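Local coordinates for phosphoribosylaminoimidazole-succinocarboxamide synthase (Pyrococcus horikoshii, PDB 4O7T), which catalyses the ATP-dependent joining of L-aspartate to 5-amino-1-(5-phospho-D-ribosyl)imidazole-4-carboxylate, forming SAICAR in de novo purine biosynthesis, at residues K38-K43 with D211-D216. Sequence-based numbering, arbitrary orientation.
Sequences KKARFK and DVFRFD. With ASP (aspartic acid), chain D.
Strand 38-41 of the two-stranded hairpin 30-33/38-41 meets the end of the short helix 211-214 beside the bound aspartate, with Lys-38 NZ bonded to carbonyls at the helix end. Lys-38 NZ donates to Phe-213 O at 2.8 Å, nearly in line with the carbonyl (C=O...N 165°), and weakly to Arg-214 O. Lys-38 NZ also forms a salt bridge with Asp-216 OD1 at 3.0 Å, reached from above the carboxylate plane. The lysine chain is extended, with CG anti to the backbone N, and runs past the Phe-213 ring. This also places Lys-38 NZ over the ring face as a cation-pi contact, 4.9 Å from the Phe-213 centroid. With an alanine here, the helix-end carbonyls and the Asp-216 carboxylate would probably lose their ammonium partner. Phe-42 turns its edge toward the Phe-213 face in an offset edge-to-face pair, planes at 78°. Ala-40 CB adds an apolar contact to CE1 of Phe-213. Leu-220 of helix 220-232 packs against both phenylalanines. On the helix, Arg-214 binds the ligand aspartate, and Arg-214 NH2 forms a salt bridge with Asp-211 OD1 at 2.7 Å. Arg-214 NH1 reaches the ligand OXT at 2.7 Å, with an N-H...O angle of 163°.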
loop_
_atom_site.group_PDB
_atom_site.type_symbol
_atom_site.label_atom_id
_atom_site.label_comp_id
_atom_site.label_asym_id
_atom_site.label_seq_id
_atom_site.Cartn_x
_atom_site.Cartn_y
_atom_site.Cartn_z
ATOM N N LYS A 38 -24.351 -0.288 -4.782
ATOM C CA LYS A 38 -25.266 -1.342 -5.226
ATOM C C LYS A 38 -25.897 -2.002 -3.996
ATOM O O LYS A 38 -25.186 -2.413 -3.088
ATOM C CB LYS A 38 -24.508 -2.372 -6.075
ATOM C CG LYS A 38 -25.347 -3.532 -6.579
ATOM C CD LYS A 38 -24.522 -4.491 -7.427
ATOM C CE LYS A 38 -25.422 -5.524 -8.086
ATOM N NZ LYS A 38 -24.681 -6.426 -9.015
ATOM N N LYS A 39 -27.227 -2.102 -3.968
ATOM C CA LYS A 39 -27.946 -2.618 -2.793
ATOM C C LYS A 39 -29.024 -3.615 -3.169
ATOM O O LYS A 39 -29.730 -3.435 -4.162
ATOM C CB LYS A 39 -28.620 -1.486 -2.013
ATOM C CG LYS A 39 -27.702 -0.412 -1.471
ATOM C CD LYS A 39 -28.531 0.776 -1.021
ATOM C CE LYS A 39 -27.668 1.797 -0.304
ATOM N NZ LYS A 39 -28.406 3.074 -0.108
ATOM N N ALA A 40 -29.164 -4.651 -2.348
ATOM C CA ALA A 40 -30.254 -5.617 -2.455
ATOM C C ALA A 40 -30.431 -6.315 -1.118
ATOM O O ALA A 40 -29.568 -6.230 -0.236
ATOM C CB ALA A 40 -29.987 -6.630 -3.565
ATOM N N ARG A 41 -31.558 -6.991 -0.955
ATOM C CA ARG A 41 -31.833 -7.734 0.264
ATOM C C ARG A 41 -32.052 -9.187 -0.107
ATOM O O ARG A 41 -32.734 -9.477 -1.084
ATOM C CB ARG A 41 -33.067 -7.170 0.969
ATOM C CG ARG A 41 -33.017 -5.667 1.212
ATOM C CD ARG A 41 -34.206 -5.161 2.021
ATOM N NE ARG A 41 -34.118 -5.526 3.437
ATOM C CZ ARG A 41 -34.543 -6.677 3.952
ATOM N NH1 ARG A 41 -35.092 -7.598 3.172
ATOM N NH2 ARG A 41 -34.408 -6.914 5.253
ATOM N N PHE A 42 -31.448 -10.090 0.656
ATOM C CA PHE A 42 -31.574 -11.516 0.408
ATOM C C PHE A 42 -32.044 -12.229 1.663
ATOM O O PHE A 42 -31.286 -12.367 2.632
ATOM C CB PHE A 42 -30.245 -12.106 -0.073
ATOM C CG PHE A 42 -29.800 -11.584 -1.403
ATOM C CD1 PHE A 42 -30.302 -12.132 -2.584
ATOM C CD2 PHE A 42 -28.880 -10.542 -1.480
ATOM C CE1 PHE A 42 -29.899 -11.645 -3.818
ATOM C CE2 PHE A 42 -28.471 -10.053 -2.713
ATOM C CZ PHE A 42 -28.981 -10.607 -3.883
ATOM N N LYS A 43 -33.303 -12.672 1.636
ATOM C CA LYS A 43 -33.912 -13.394 2.749
ATOM C C LYS A 43 -33.088 -14.624 3.079
ATOM O O LYS A 43 -32.783 -15.436 2.206
ATOM C CB LYS A 43 -35.374 -13.766 2.436
ATOM C CG LYS A 43 -36.093 -14.564 3.522
ATOM C CD LYS A 43 -36.256 -13.784 4.823
ATOM C CE LYS A 43 -37.013 -14.605 5.858
ATOM N N ASP A 211 -19.295 -12.377 -4.614
ATOM C CA ASP A 211 -19.002 -12.052 -6.022
ATOM C C ASP A 211 -20.173 -12.409 -6.946
ATOM O O ASP A 211 -20.369 -11.770 -7.978
ATOM C CB ASP A 211 -17.727 -12.738 -6.515
ATOM C CG ASP A 211 -16.443 -11.938 -6.198
ATOM O OD1 ASP A 211 -16.500 -10.762 -5.784
ATOM O OD2 ASP A 211 -15.357 -12.508 -6.390
ATOM N N VAL A 212 -20.934 -13.430 -6.564
ATOM C CA VAL A 212 -22.206 -13.785 -7.219
ATOM C C VAL A 212 -23.164 -12.575 -7.262
ATOM O O VAL A 212 -23.782 -12.300 -8.293
ATOM C CB VAL A 212 -22.845 -15.008 -6.513
ATOM C CG1 VAL A 212 -24.311 -15.179 -6.871
ATOM C CG2 VAL A 212 -22.057 -16.276 -6.849
ATOM N N PHE A 213 -23.261 -11.844 -6.149
ATOM C CA PHE A 213 -24.037 -10.600 -6.112
ATOM C C PHE A 213 -23.288 -9.438 -6.760
ATOM O O PHE A 213 -23.875 -8.663 -7.511
ATOM C CB PHE A 213 -24.455 -10.259 -4.675
ATOM C CG PHE A 213 -24.896 -8.830 -4.476
ATOM C CD1 PHE A 213 -26.081 -8.353 -5.053
ATOM C CD2 PHE A 213 -24.152 -7.971 -3.686
ATOM C CE1 PHE A 213 -26.494 -7.044 -4.846
ATOM C CE2 PHE A 213 -24.562 -6.664 -3.477
ATOM C CZ PHE A 213 -25.729 -6.198 -4.064
ATOM N N ARG A 214 -21.994 -9.314 -6.476
ATOM C CA ARG A 214 -21.208 -8.203 -7.018
ATOM C C ARG A 214 -21.274 -8.140 -8.556
ATOM O O ARG A 214 -21.409 -7.061 -9.119
ATOM C CB ARG A 214 -19.750 -8.265 -6.551
ATOM C CG ARG A 214 -19.524 -7.899 -5.085
ATOM C CD ARG A 214 -18.032 -7.826 -4.798
ATOM N NE ARG A 214 -17.727 -7.788 -3.367
ATOM C CZ ARG A 214 -17.291 -8.823 -2.651
ATOM N NH1 ARG A 214 -17.050 -8.662 -1.361
ATOM N NH2 ARG A 214 -17.097 -10.018 -3.210
ATOM N N PHE A 215 -21.193 -9.297 -9.218
ATOM C CA PHE A 215 -21.082 -9.340 -10.683
ATOM C C PHE A 215 -22.191 -10.139 -11.375
ATOM O O PHE A 215 -22.025 -10.561 -12.524
ATOM C CB PHE A 215 -19.694 -9.860 -11.099
ATOM C CG PHE A 215 -18.560 -9.044 -10.550
ATOM C CD1 PHE A 215 -18.363 -7.729 -10.972
ATOM C CD2 PHE A 215 -17.699 -9.578 -9.596
ATOM C CE1 PHE A 215 -17.329 -6.965 -10.450
ATOM C CE2 PHE A 215 -16.664 -8.821 -9.075
ATOM C CZ PHE A 215 -16.478 -7.513 -9.504
ATOM N N ASP A 216 -23.312 -10.336 -10.674
ATOM C CA ASP A 216 -24.488 -11.025 -11.211
ATOM C C ASP A 216 -24.141 -12.403 -11.779
ATOM O O ASP A 216 -24.558 -12.758 -12.884
ATOM C CB ASP A 216 -25.191 -10.147 -12.261
ATOM C CG ASP A 216 -25.541 -8.763 -11.730
ATOM O OD1 ASP A 216 -25.979 -8.650 -10.564
ATOM O OD2 ASP A 216 -25.367 -7.778 -12.471
HETATM N N ASP D . -17.732 -4.515 -3.397
HETATM C CA ASP D . -17.155 -4.149 -2.069
HETATM C C ASP D . -17.718 -4.988 -0.930
HETATM O O ASP D . -18.706 -4.612 -0.297
HETATM C CB ASP D . -17.374 -2.664 -1.761
HETATM C CG ASP D . -16.329 -1.775 -2.389
HETATM O OD1 ASP D . -16.046 -0.703 -1.812
HETATM O OD2 ASP D . -15.790 -2.135 -3.454
HETATM O OXT ASP D . -17.176 -6.044 -0.604
#